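Local coordinates for protein acetyltransferase (Bacillus cereus, PDB 1Y9W) that probably transfers an acyl group, most likely acetyl, to an acceptor, as expected of a member of the GNAT acetyltransferase family, at residues K20-Q23 with Y24-I28. Sequence-based numbering, arbitrary orientation.
Sequences KVIQ and YNMSI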
ATOM      1  N   LYS A  20      -2.026  12.727 -11.395  1.00 27.16           N
ATOM      2  CA  LYS A  20      -1.560  14.084 -11.164  1.00 28.00           C
ATOM      3  C   LYS A  20      -0.580  14.040  -9.988  1.00 27.21           C
ATOM      4  O   LYS A  20       0.414  14.765  -9.974  1.00 27.19           O
ATOM      5  CB  LYS A  20      -2.743  14.996 -10.858  1.00 29.00           C
ATOM      6  CG  LYS A  20      -3.694  15.169 -12.034  1.00 33.13           C
ATOM      7  CD  LYS A  20      -3.328  16.370 -12.892  1.00 35.58           C
ATOM      8  CE  LYS A  20      -1.965  16.231 -13.537  1.00 38.12           C
ATOM      9  NZ  LYS A  20      -1.570  17.503 -14.215  1.00 39.09           N
ATOM     10  N   VAL A  21      -0.856  13.173  -9.012  1.00 26.50           N
ATOM     11  CA  VAL A  21       0.020  13.014  -7.849  1.00 27.37           C
ATOM     12  C   VAL A  21       1.345  12.374  -8.248  1.00 28.60           C
ATOM     13  O   VAL A  21       2.407  12.765  -7.760  1.00 28.13           O
ATOM     14  CB  VAL A  21      -0.612  12.119  -6.760  1.00 27.29           C
ATOM     15  CG1 VAL A  21       0.429  11.762  -5.730  1.00 25.46           C
ATOM     16  CG2 VAL A  21      -1.762  12.840  -6.092  1.00 26.88           C
ATOM     17  N   ILE A  22       1.282  11.375  -9.124  1.00 29.59           N
ATOM     18  CA  ILE A  22       2.492  10.694  -9.583  1.00 29.43           C
ATOM     19  C   ILE A  22       3.323  11.650 -10.453  1.00 30.88           C
ATOM     20  O   ILE A  22       4.555  11.712 -10.341  1.00 29.50           O
ATOM     21  CB  ILE A  22       2.133   9.429 -10.402  1.00 29.60           C
ATOM     22  CG1 ILE A  22       1.318   8.464  -9.531  1.00 29.29           C
ATOM     23  CG2 ILE A  22       3.404   8.749 -10.903  1.00 28.56           C
ATOM     24  CD1 ILE A  22       0.866   7.209 -10.258  1.00 28.15           C
ATOM     25  N   GLN A  23       2.630  12.393 -11.314  1.00 31.59           N
ATOM     26  CA  GLN A  23       3.273  13.354 -12.197  1.00 33.19           C
ATOM     27  C   GLN A  23       4.042  14.386 -11.375  1.00 33.49           C
ATOM     28  O   GLN A  23       5.210  14.661 -11.653  1.00 32.45           O
ATOM     29  CB  GLN A  23       2.216  14.045 -13.062  1.00 34.71           C
ATOM     30  CG  GLN A  23       2.676  15.354 -13.679  1.00 38.73           C
ATOM     31  CD  GLN A  23       1.596  16.019 -14.511  1.00 40.58           C
ATOM     32  OE1 GLN A  23       1.319  15.600 -15.635  1.00 43.98           O
ATOM     33  NE2 GLN A  23       0.973  17.056 -13.959  1.00 40.25           N
ATOM     34  N   TYR A  24       3.378  14.945 -10.362  1.00 33.82           N
ATOM     35  CA  TYR A  24       3.986  15.944  -9.481  1.00 33.54           C
ATOM     36  C   TYR A  24       5.176  15.356  -8.735  1.00 32.48           C
ATOM     37  O   TYR A  24       6.217  15.994  -8.622  1.00 32.40           O
ATOM     38  CB  TYR A  24       2.949  16.470  -8.480  1.00 36.21           C
ATOM     39  CG  TYR A  24       3.500  17.423  -7.430  1.00 38.65           C
ATOM     40  CD1 TYR A  24       3.972  18.694  -7.776  1.00 40.33           C
ATOM     41  CD2 TYR A  24       3.550  17.050  -6.085  1.00 40.23           C
ATOM     42  CE1 TYR A  24       4.484  19.575  -6.800  1.00 40.14           C
ATOM     43  CE2 TYR A  24       4.058  17.918  -5.106  1.00 41.27           C
ATOM     44  CZ  TYR A  24       4.523  19.177  -5.469  1.00 40.50           C
ATOM     45  OH  TYR A  24       5.016  20.025  -4.496  1.00 39.48           O
ATOM     46  N   ASN A  25       5.020  14.140  -8.222  1.00 32.41           N
ATOM     47  CA  ASN A  25       6.110  13.483  -7.507  1.00 32.79           C
ATOM     48  C   ASN A  25       7.324  13.397  -8.426  1.00 32.60           C
ATOM     49  O   ASN A  25       8.424  13.828  -8.077  1.00 31.03           O
ATOM     50  CB  ASN A  25       5.714  12.063  -7.074  1.00 34.95           C
ATOM     51  CG  ASN A  25       4.685  12.046  -5.947  1.00 36.24           C
ATOM     52  OD1 ASN A  25       4.386  13.076  -5.337  1.00 36.75           O
ATOM     53  ND2 ASN A  25       4.147  10.862  -5.660  1.00 36.29           N
ATOM     54  N   MET A  26       7.110  12.834  -9.609  1.00 31.62           N
ATOM     55  CA  MET A  26       8.184  12.677 -10.577  1.00 31.63           C
ATOM     56  C   MET A  26       8.841  14.007 -10.915  1.00 31.63           C
ATOM     57  O   MET A  26      10.053  14.074 -11.118  1.00 30.92           O
ATOM     58  CB  MET A  26       7.646  12.033 -11.859  1.00 30.62           C
ATOM     59  CG  MET A  26       7.204  10.591 -11.699  1.00 29.07           C
ATOM     60  SD  MET A  26       8.545   9.540 -11.135  1.00 27.55           S
ATOM     61  CE  MET A  26       8.187   9.440  -9.431  1.00 24.57           C
ATOM     62  N   SER A  27       8.036  15.063 -10.971  1.00 32.36           N
ATOM     63  CA  SER A  27       8.535  16.386 -11.316  1.00 33.18           C
ATOM     64  C   SER A  27       9.470  16.995 -10.276  1.00 34.53           C
ATOM     65  O   SER A  27      10.238  17.906 -10.587  1.00 34.54           O
ATOM     66  CB  SER A  27       7.369  17.346 -11.568  1.00 33.74           C
ATOM     67  OG  SER A  27       6.688  17.661 -10.372  1.00 35.86           O
ATOM     68  N   ILE A  28       9.418  16.506  -9.043  1.00 35.27           N
ATOM     69  CA  ILE A  28      10.294  17.057  -8.020  1.00 35.64           C
ATOM     70  C   ILE A  28      11.356  16.073  -7.526  1.00 35.29           C
ATOM     71  O   ILE A  28      12.019  16.318  -6.520  1.00 36.94           O
ATOM     72  CB  ILE A  28       9.473  17.599  -6.822  1.00 37.21           C
ATOM     73  CG1 ILE A  28       8.732  16.463  -6.118  1.00 36.51           C
ATOM     74  CG2 ILE A  28       8.472  18.649  -7.317  1.00 38.10           C
ATOM     75  CD1 ILE A  28       7.905  16.935  -4.932  1.00 36.15           C
TER
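Tyr-24, Gln-23 and Ile-22 have the most surface buried where residues 20-23 run on into 24-28. The amide of Tyr-24 donates to the carbonyl of Lys-20 (N to O 3.0 Å), while its CB lies 3.4 Å from that same oxygen. With CG anti to the backbone N (chi1 175°), the phenol is carried away from 20-23, and it packs on Arg-76 of the second subunit. The carbonyl of Gln-23 accepts the N-H of Ser-27 (Ser-27 N to Gln-23 O 2.9 Å); an N-H...O angle of 143° marks this as the most bent of the four i to i+4 bonds across the contact. Straightest, at 173°, is the bond from Met-26 N to Ile-22 O. Next to it, Ile-22 CG2 and Met-26 CG meet at 4.3 Å, a light apolar touch between side chains one turn apart.

Four successive bonds of this kind define the last turns of an alpha-helix, here helix 11-27, the first helix of the GNAT-family chain, which lies apart from the main sheet of its own subunit. Within the last turn, Ser-27 OG donates to Tyr-24 O; the modelled 2.5 Å is shorter than such bonds usually are, so the exact distance is doubtful.

On the face toward the second subunit, Val-21 and Asn-25 run side by side, Val-21 CG1 lying 3.8 Å from Asn-25 ND2. Asn-25 OD1 accepts a hydrogen bond from Gln-108 NE2 of the second subunit, whose Trp-70 packs on Val-21 and whose Phe-107 packs on Asn-25.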